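Acinetobacter secreted protease CpaA (PDB 6O38) is a secreted zinc metalloprotease, probably exported by the type II secretion system, and is held here in complex with its chaperone CpaB. Local coordinates at residues A[235-240]-A[266-271]; A[317-322]-A[339-344]. All coordinates share one frame; numbering follows the deposited sequence.

How the contacts relate
Contacts 1 and 2 each pair two neighbouring strands of a StcE-type beta-sandwich domain, but in different domains, with their centres about 34 Å apart and no touch between them. Contact 1 (235-240 with 266-271) is antiparallel, lies nearer the centre of the chain and is mostly buried; the chaperone CpaB reaches its Q266 and E268. Contact 2 (317-322 with 339-344) is parallel, sits farther out and keeps one polar, partly solvent-facing side. One face of contact 1 holds aliphatic and aromatic groups, that of contact 2 aliphatic ones. The other face of contact 1 carries charged partners, including a salt bridge, whereas in contact 2 the bonds across are all backbone to backbone.

Contact 1: residues A[235-240]-A[266-271]; sequences RIIIKS and QYEFMY
R235 NH1 reaches E268 OE1 at 2.8 Å, a salt bridge across two adjacent antiparallel strands, 235-240 and 266-271, of a StcE-type beta-sandwich domain. The bond is bent, with an N-H...O angle of 139°. The oxygen is met from above the carboxylate plane, 45° out of it. R235 lies two residues along the strand from I237, the cross-strand partner of E268, and its chain, extended from CG to NE, spans that offset diagonally. The guanidinium is gripped further by P543, whose carbonyl takes a hydrogen bond from NH2. E268 OE2 lies near D122 OD2 of the chaperone CpaB, like charges close together, which R235 may partly offset.

Backbone bonds link I236 with F269 and I238 with Y267 in both directions, the shortest being I238 N to Y267 O at 2.8 Å. On the face of R235, I237 CG1 lies 3.7 Å from E268 CG, the two side chains side by side and pointing the same way. Q266, with CG anti to the backbone N (chi1 -175°), rests that carbon 3.8 Å from I237 CG2. K239 runs beside Q266 and carries its NZ on to a salt bridge with E212 of strand 210-215. Q266 O accepts a hydrogen bond from N124 of CpaB.

The opposite face is largely apolar, with I236, I238, Y267 and F269 turned toward residues such as L226, P227 and L261; Y267 OH bonds to T260 O. There the side chains of I238 and F269 cross obliquely, I238 CD1 standing 3.8 Å from F269 ring atom CE1.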
ATOM      1  N   ARG A 235     -10.745 -12.983   9.759  1.00 40.21           N
ATOM      2  CA  ARG A 235      -9.409 -12.512  10.089  1.00 39.25           C
ATOM      3  C   ARG A 235      -9.180 -12.540  11.592  1.00 39.23           C
ATOM      4  O   ARG A 235     -10.088 -12.250  12.377  1.00 40.52           O
ATOM      5  CB  ARG A 235      -9.170 -11.095   9.555  1.00 39.70           C
ATOM      6  CG  ARG A 235      -9.011 -11.036   8.048  1.00 39.89           C
ATOM      7  CD  ARG A 235      -8.520  -9.678   7.586  1.00 40.31           C
ATOM      8  NE  ARG A 235      -8.353  -9.632   6.136  1.00 41.02           N
ATOM      9  CZ  ARG A 235      -7.584  -8.756   5.500  1.00 40.86           C
ATOM     10  NH1 ARG A 235      -6.903  -7.847   6.185  1.00 40.02           N
ATOM     11  NH2 ARG A 235      -7.492  -8.789   4.178  1.00 41.50           N
ATOM     12  N   ILE A 236      -7.958 -12.895  11.980  1.00 37.22           N
ATOM     13  CA  ILE A 236      -7.524 -12.888  13.371  1.00 37.14           C
ATOM     14  C   ILE A 236      -6.259 -12.049  13.462  1.00 36.06           C
ATOM     15  O   ILE A 236      -5.269 -12.338  12.779  1.00 34.79           O
ATOM     16  CB  ILE A 236      -7.268 -14.306  13.910  1.00 36.67           C
ATOM     17  CG1 ILE A 236      -8.578 -15.088  14.011  1.00 37.77           C
ATOM     18  CG2 ILE A 236      -6.569 -14.248  15.260  1.00 36.75           C
ATOM     19  CD1 ILE A 236      -8.398 -16.498  14.524  1.00 37.46           C
ATOM     20  N   ILE A 237      -6.292 -11.014  14.295  1.00 37.60           N
ATOM     21  CA  ILE A 237      -5.123 -10.196  14.598  1.00 36.72           C
ATOM     22  C   ILE A 237      -4.644 -10.564  15.994  1.00 37.04           C
ATOM     23  O   ILE A 237      -5.442 -10.621  16.938  1.00 38.40           O
ATOM     24  CB  ILE A 237      -5.437  -8.693  14.498  1.00 37.24           C
ATOM     25  CG1 ILE A 237      -5.820  -8.325  13.063  1.00 37.17           C
ATOM     26  CG2 ILE A 237      -4.247  -7.866  14.958  1.00 36.52           C
ATOM     27  CD1 ILE A 237      -6.266  -6.888  12.900  1.00 37.86           C
ATOM     28  N   ILE A 238      -3.345 -10.819  16.123  1.00 35.76           N
ATOM     29  CA  ILE A 238      -2.725 -11.161  17.397  1.00 36.29           C
ATOM     30  C   ILE A 238      -1.726 -10.064  17.734  1.00 36.11           C
ATOM     31  O   ILE A 238      -0.784  -9.818  16.969  1.00 34.95           O
ATOM     32  CB  ILE A 238      -2.047 -12.539  17.352  1.00 35.72           C
ATOM     33  CG1 ILE A 238      -3.065 -13.615  16.963  1.00 36.00           C
ATOM     34  CG2 ILE A 238      -1.416 -12.867  18.695  1.00 36.67           C
ATOM     35  CD1 ILE A 238      -2.493 -15.014  16.908  1.00 35.44           C
ATOM     36  N   LYS A 239      -1.927  -9.413  18.879  1.00 36.59           N
ATOM     37  CA  LYS A 239      -1.095  -8.303  19.316  1.00 36.60           C
ATOM     38  C   LYS A 239      -0.500  -8.613  20.682  1.00 37.83           C
ATOM     39  O   LYS A 239      -1.088  -9.345  21.483  1.00 39.22           O
ATOM     40  CB  LYS A 239      -1.900  -7.000  19.424  1.00 37.43           C
ATOM     41  CG  LYS A 239      -2.460  -6.452  18.128  1.00 36.87           C
ATOM     42  CD  LYS A 239      -3.372  -5.271  18.433  1.00 38.31           C
ATOM     43  CE  LYS A 239      -4.079  -4.755  17.192  1.00 38.36           C
ATOM     44  NZ  LYS A 239      -4.941  -3.579  17.508  1.00 39.55           N
ATOM     45  N   SER A 240       0.677  -8.050  20.940  1.00 34.64           N
ATOM     46  CA  SER A 240       1.336  -8.239  22.223  1.00 35.93           C
ATOM     47  C   SER A 240       1.938  -6.931  22.707  1.00 36.14           C
ATOM     48  O   SER A 240       2.573  -6.202  21.939  1.00 34.82           O
ATOM     49  CB  SER A 240       2.434  -9.304  22.144  1.00 35.60           C
ATOM     50  OG  SER A 240       3.136  -9.396  23.372  1.00 37.17           O
ATOM     51  N   GLN A 266       2.875  -7.812  15.917  1.00 37.97           N
ATOM     52  CA  GLN A 266       1.504  -7.995  15.461  1.00 38.08           C
ATOM     53  C   GLN A 266       1.485  -8.970  14.294  1.00 37.32           C
ATOM     54  O   GLN A 266       2.264  -8.827  13.348  1.00 36.66           O
ATOM     55  CB  GLN A 266       0.869  -6.660  15.055  1.00 38.37           C
ATOM     56  CG  GLN A 266      -0.597  -6.769  14.676  1.00 39.05           C
ATOM     57  CD  GLN A 266      -1.231  -5.426  14.376  1.00 39.63           C
ATOM     58  OE1 GLN A 266      -1.411  -4.600  15.270  1.00 40.34           O
ATOM     59  NE2 GLN A 266      -1.550  -5.189  13.107  1.00 39.50           N
ATOM     60  N   TYR A 267       0.590  -9.953  14.367  1.00 35.27           N
ATOM     61  CA  TYR A 267       0.368 -10.912  13.296  1.00 34.80           C
ATOM     62  C   TYR A 267      -1.083 -10.838  12.847  1.00 35.54           C
ATOM     63  O   TYR A 267      -1.984 -10.622  13.662  1.00 36.47           O
ATOM     64  CB  TYR A 267       0.696 -12.341  13.746  1.00 34.61           C
ATOM     65  CG  TYR A 267       2.168 -12.622  13.951  1.00 34.20           C
ATOM     66  CD1 TYR A 267       2.823 -12.200  15.100  1.00 34.74           C
ATOM     67  CD2 TYR A 267       2.898 -13.325  13.001  1.00 33.64           C
ATOM     68  CE1 TYR A 267       4.166 -12.461  15.293  1.00 34.72           C
ATOM     69  CE2 TYR A 267       4.242 -13.591  13.184  1.00 33.57           C
ATOM     70  CZ  TYR A 267       4.871 -13.158  14.333  1.00 34.15           C
ATOM     71  OH  TYR A 267       6.208 -13.420  14.518  1.00 34.38           O
ATOM     72  N   GLU A 268      -1.305 -11.024  11.548  1.00 36.63           N
ATOM     73  CA  GLU A 268      -2.644 -11.035  10.979  1.00 37.63           C
ATOM     74  C   GLU A 268      -2.813 -12.290  10.138  1.00 37.31           C
ATOM     75  O   GLU A 268      -1.942 -12.618   9.325  1.00 36.65           O
ATOM     76  CB  GLU A 268      -2.902  -9.785  10.132  1.00 38.54           C
ATOM     77  CG  GLU A 268      -4.374  -9.485   9.901  1.00 40.62           C
ATOM     78  CD  GLU A 268      -4.596  -8.181   9.159  1.00 42.02           C
ATOM     79  OE1 GLU A 268      -5.752  -7.903   8.774  1.00 43.26           O
ATOM     80  OE2 GLU A 268      -3.615  -7.435   8.959  1.00 41.81           O
ATOM     81  N   PHE A 269      -3.931 -12.983  10.331  1.00 34.03           N
ATOM     82  CA  PHE A 269      -4.219 -14.217   9.618  1.00 33.91           C
ATOM     83  C   PHE A 269      -5.565 -14.095   8.923  1.00 34.93           C
ATOM     84  O   PHE A 269      -6.466 -13.399   9.397  1.00 35.80           O
ATOM     85  CB  PHE A 269      -4.230 -15.433  10.558  1.00 33.63           C
ATOM     86  CG  PHE A 269      -2.953 -15.621  11.326  1.00 32.90           C
ATOM     87  CD1 PHE A 269      -2.722 -14.920  12.499  1.00 33.08           C
ATOM     88  CD2 PHE A 269      -1.981 -16.496  10.872  1.00 32.23           C
ATOM     89  CE1 PHE A 269      -1.548 -15.091  13.205  1.00 32.63           C
ATOM     90  CE2 PHE A 269      -0.805 -16.671  11.573  1.00 31.75           C
ATOM     91  CZ  PHE A 269      -0.588 -15.968  12.742  1.00 31.97           C
HETATM   92  N   MSE A 270      -5.691 -14.778   7.791  1.00 34.43           N
HETATM   93  CA  MSE A 270      -6.925 -14.757   7.019  1.00 35.53           C
HETATM   94  C   MSE A 270      -7.271 -16.156   6.532  1.00 35.28           C
HETATM   95  O   MSE A 270      -6.463 -16.806   5.868  1.00 34.75           O
HETATM   96  CB  MSE A 270      -6.803 -13.802   5.833  1.00 39.22           C
HETATM   97  CG  MSE A 270      -8.058 -13.702   4.987  1.00 40.52           C
HETATM   98 SE   MSE A 270      -7.749 -12.734   3.327  0.62 41.77          SE
HETATM   99  CE  MSE A 270      -6.487 -13.964   2.494  1.00 40.86           C
ATOM    100  N   TYR A 271      -8.473 -16.617   6.858  1.00 37.95           N
ATOM    101  CA  TYR A 271      -8.886 -17.964   6.495  1.00 37.75           C
ATOM    102  C   TYR A 271      -9.287 -18.025   5.027  1.00 38.34           C
ATOM    103  O   TYR A 271      -9.900 -17.095   4.494  1.00 39.23           O
ATOM    104  CB  TYR A 271     -10.045 -18.431   7.375  1.00 38.25           C
ATOM    105  CG  TYR A 271     -10.304 -19.916   7.282  1.00 37.95           C
ATOM    106  CD1 TYR A 271      -9.464 -20.824   7.913  1.00 37.15           C
ATOM    107  CD2 TYR A 271     -11.380 -20.412   6.559  1.00 38.52           C
ATOM    108  CE1 TYR A 271      -9.690 -22.184   7.832  1.00 37.00           C
ATOM    109  CE2 TYR A 271     -11.615 -21.772   6.472  1.00 38.29           C
ATOM    110  CZ  TYR A 271     -10.768 -22.652   7.111  1.00 37.63           C
ATOM    111  OH  TYR A 271     -10.995 -24.006   7.028  1.00 37.59           O
TER

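Contact 2: residues A[317-322]-A[339-344]; sequences PTLQLP and ADTYIN
A parallel strand pair, 318-320 with 341-344, forms part of a three-stranded mixed sheet in a StcE-type beta-sandwich domain; 341-344 is the middle strand and 350-353 flanks it on the other side. The strand directions differ by 22°. Four backbone bonds join the segments in the staggered pattern of parallel strands: Y342 N gives to P317 O, L319 N to Y342 O at 2.7 Å, N344 N to L319 O, and L321 N to N344 O at 2.8 Å. L319 thus uses both its N-H and its carbonyl on the two sides of I343, and the ladder runs past the strand at each end, to P317 and L321.

On the face of L319, that side chain and I343 lie side by side and point the same way. I343 CG1 is anti to the carbonyl carbon, and a turn at chi2 (-61°) sends CD1 back toward the neighbouring strand, 3.6 Å from L319 CB. The other branch, CG2, meets L321 CG at 3.8 Å, the two side chains crossing at about a right angle. The two branches of I343 thus meet two leucines of the same neighbouring segment. T341 turns its methyl CG2 to L319 CG, also at 3.8 Å, while its hydroxyl bonds to the carbonyl of Q316. L310, V331 and I333 of the strands 305-310 and 330-335 continue this apolar layer.

T318, Q320, Y342 and N344 occupy the other face. The Q320 chain bends at chi2 (80°), turning CD toward N344. Its amide oxygen OE1 rests 3.3 Å from N344 CB, the side chains crossing at about a right angle. Cohesion here consequently rests on backbone bonds and the buried aliphatic layer; the polar, more exposed face adds van der Waals contact, chiefly at N344, but no side-chain hydrogen bond between the segments.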
ATOM      1  N   PRO A 317      32.989  -7.954   7.059  1.00 39.81           N
ATOM      2  CA  PRO A 317      33.606  -8.734   5.972  1.00 40.85           C
ATOM      3  C   PRO A 317      32.857 -10.014   5.656  1.00 40.68           C
ATOM      4  O   PRO A 317      32.730 -10.376   4.480  1.00 41.44           O
ATOM      5  CB  PRO A 317      35.018  -9.008   6.505  1.00 41.45           C
ATOM      6  CG  PRO A 317      34.866  -8.965   7.989  1.00 40.58           C
ATOM      7  CD  PRO A 317      33.849  -7.892   8.253  1.00 39.80           C
ATOM      8  N   THR A 318      32.356 -10.715   6.671  1.00 39.13           N
ATOM      9  CA  THR A 318      31.611 -11.950   6.484  1.00 38.89           C
ATOM     10  C   THR A 318      30.360 -11.926   7.348  1.00 37.63           C
ATOM     11  O   THR A 318      30.358 -11.373   8.452  1.00 37.04           O
ATOM     12  CB  THR A 318      32.448 -13.195   6.835  1.00 39.20           C
ATOM     13  OG1 THR A 318      32.716 -13.215   8.242  1.00 38.57           O
ATOM     14  CG2 THR A 318      33.765 -13.203   6.072  1.00 40.42           C
ATOM     15  N   LEU A 319      29.290 -12.529   6.833  1.00 37.83           N
ATOM     16  CA  LEU A 319      28.044 -12.681   7.572  1.00 36.73           C
ATOM     17  C   LEU A 319      27.627 -14.140   7.544  1.00 36.60           C
ATOM     18  O   LEU A 319      27.653 -14.779   6.487  1.00 37.16           O
ATOM     19  CB  LEU A 319      26.929 -11.804   6.992  1.00 36.28           C
ATOM     20  CG  LEU A 319      27.048 -10.294   7.192  1.00 36.02           C
ATOM     21  CD1 LEU A 319      25.843  -9.585   6.598  1.00 35.48           C
ATOM     22  CD2 LEU A 319      27.192  -9.966   8.669  1.00 35.56           C
ATOM     23  N   GLN A 320      27.240 -14.660   8.703  1.00 36.98           N
ATOM     24  CA  GLN A 320      26.744 -16.023   8.832  1.00 36.74           C
ATOM     25  C   GLN A 320      25.227 -15.971   8.957  1.00 35.90           C
ATOM     26  O   GLN A 320      24.698 -15.322   9.866  1.00 35.35           O
ATOM     27  CB  GLN A 320      27.363 -16.711  10.049  1.00 36.88           C
ATOM     28  CG  GLN A 320      27.008 -18.184  10.200  1.00 37.09           C
ATOM     29  CD  GLN A 320      27.834 -19.084   9.299  1.00 38.21           C
ATOM     30  OE1 GLN A 320      28.747 -18.625   8.611  1.00 39.44           O
ATOM     31  NE2 GLN A 320      27.519 -20.375   9.303  1.00 38.37           N
ATOM     32  N   LEU A 321      24.535 -16.643   8.038  1.00 34.44           N
ATOM     33  CA  LEU A 321      23.084 -16.698   8.097  1.00 33.69           C
ATOM     34  C   LEU A 321      22.645 -17.380   9.394  1.00 33.14           C
ATOM     35  O   LEU A 321      23.400 -18.174   9.965  1.00 33.33           O
ATOM     36  CB  LEU A 321      22.536 -17.440   6.879  1.00 33.60           C
ATOM     37  CG  LEU A 321      22.665 -16.669   5.561  1.00 34.23           C
ATOM     38  CD1 LEU A 321      22.113 -17.471   4.394  1.00 34.09           C
ATOM     39  CD2 LEU A 321      21.969 -15.318   5.661  1.00 34.12           C
ATOM     40  N   PRO A 322      21.444 -17.073   9.890  1.00 32.88           N
ATOM     41  CA  PRO A 322      21.040 -17.561  11.216  1.00 32.67           C
ATOM     42  C   PRO A 322      21.195 -19.069  11.351  1.00 32.50           C
ATOM     43  O   PRO A 322      20.824 -19.837  10.463  1.00 32.21           O
ATOM     44  CB  PRO A 322      19.572 -17.136  11.312  1.00 32.34           C
ATOM     45  CG  PRO A 322      19.481 -15.933  10.442  1.00 32.31           C
ATOM     46  CD  PRO A 322      20.436 -16.170   9.306  1.00 32.70           C
ATOM     47  N   ALA A 339      32.846  -2.030  -0.196  1.00 48.86           N
ATOM     48  CA  ALA A 339      33.462  -3.348  -0.233  1.00 49.28           C
ATOM     49  C   ALA A 339      32.406  -4.445  -0.174  1.00 48.59           C
ATOM     50  O   ALA A 339      31.303  -4.248   0.344  1.00 47.36           O
ATOM     51  CB  ALA A 339      34.450  -3.515   0.923  1.00 49.19           C
ATOM     52  N   ASP A 340      32.761  -5.611  -0.711  1.00 45.48           N
ATOM     53  CA  ASP A 340      31.860  -6.751  -0.706  1.00 45.09           C
ATOM     54  C   ASP A 340      31.752  -7.354   0.692  1.00 44.02           C
ATOM     55  O   ASP A 340      32.579  -7.109   1.575  1.00 43.85           O
ATOM     56  CB  ASP A 340      32.335  -7.823  -1.688  1.00 46.68           C
ATOM     57  CG  ASP A 340      32.254  -7.371  -3.131  1.00 47.84           C
ATOM     58  OD1 ASP A 340      31.767  -6.248  -3.382  1.00 47.37           O
ATOM     59  OD2 ASP A 340      32.676  -8.145  -4.017  1.00 49.23           O
ATOM     60  N   THR A 341      30.710  -8.160   0.881  1.00 42.46           N
ATOM     61  CA  THR A 341      30.498  -8.908   2.111  1.00 41.52           C
ATOM     62  C   THR A 341      30.156 -10.344   1.750  1.00 41.99           C
ATOM     63  O   THR A 341      29.261 -10.584   0.933  1.00 42.17           O
ATOM     64  CB  THR A 341      29.379  -8.293   2.959  1.00 39.92           C
ATOM     65  OG1 THR A 341      29.809  -7.026   3.473  1.00 39.57           O
ATOM     66  CG2 THR A 341      29.015  -9.213   4.117  1.00 39.06           C
ATOM     67  N   TYR A 342      30.867 -11.292   2.352  1.00 39.86           N
ATOM     68  CA  TYR A 342      30.615 -12.701   2.092  1.00 40.26           C
ATOM     69  C   TYR A 342      29.494 -13.217   2.984  1.00 38.82           C
ATOM     70  O   TYR A 342      29.382 -12.837   4.153  1.00 37.83           O
ATOM     71  CB  TYR A 342      31.888 -13.519   2.309  1.00 40.92           C
ATOM     72  CG  TYR A 342      32.988 -13.186   1.329  1.00 42.57           C
ATOM     73  CD1 TYR A 342      32.950 -13.666   0.026  1.00 43.96           C
ATOM     74  CD2 TYR A 342      34.060 -12.387   1.702  1.00 42.79           C
ATOM     75  CE1 TYR A 342      33.951 -13.362  -0.878  1.00 45.50           C
ATOM     76  CE2 TYR A 342      35.067 -12.077   0.805  1.00 44.21           C
ATOM     77  CZ  TYR A 342      35.007 -12.568  -0.483  1.00 45.57           C
ATOM     78  OH  TYR A 342      36.006 -12.264  -1.380  1.00 47.14           O
ATOM     79  N   ILE A 343      28.657 -14.084   2.419  1.00 39.19           N
ATOM     80  CA  ILE A 343      27.516 -14.663   3.116  1.00 37.75           C
ATOM     81  C   ILE A 343      27.718 -16.169   3.175  1.00 37.50           C
ATOM     82  O   ILE A 343      28.012 -16.799   2.152  1.00 38.28           O
ATOM     83  CB  ILE A 343      26.188 -14.321   2.417  1.00 37.50           C
ATOM     84  CG1 ILE A 343      26.050 -12.809   2.229  1.00 37.92           C
ATOM     85  CG2 ILE A 343      25.011 -14.868   3.211  1.00 36.01           C
ATOM     86  CD1 ILE A 343      26.040 -12.032   3.520  1.00 36.67           C
ATOM     87  N   ASN A 344      27.563 -16.743   4.366  1.00 38.14           N
ATOM     88  CA  ASN A 344      27.787 -18.164   4.573  1.00 38.01           C
ATOM     89  C   ASN A 344      26.637 -18.765   5.369  1.00 36.69           C
ATOM     90  O   ASN A 344      25.914 -18.068   6.086  1.00 36.00           O
ATOM     91  CB  ASN A 344      29.117 -18.427   5.293  1.00 38.54           C
ATOM     92  CG  ASN A 344      30.315 -17.978   4.483  1.00 40.29           C
ATOM     93  OD1 ASN A 344      30.706 -18.634   3.517  1.00 41.46           O
ATOM     94  ND2 ASN A 344      30.907 -16.854   4.872  1.00 40.77           N
TER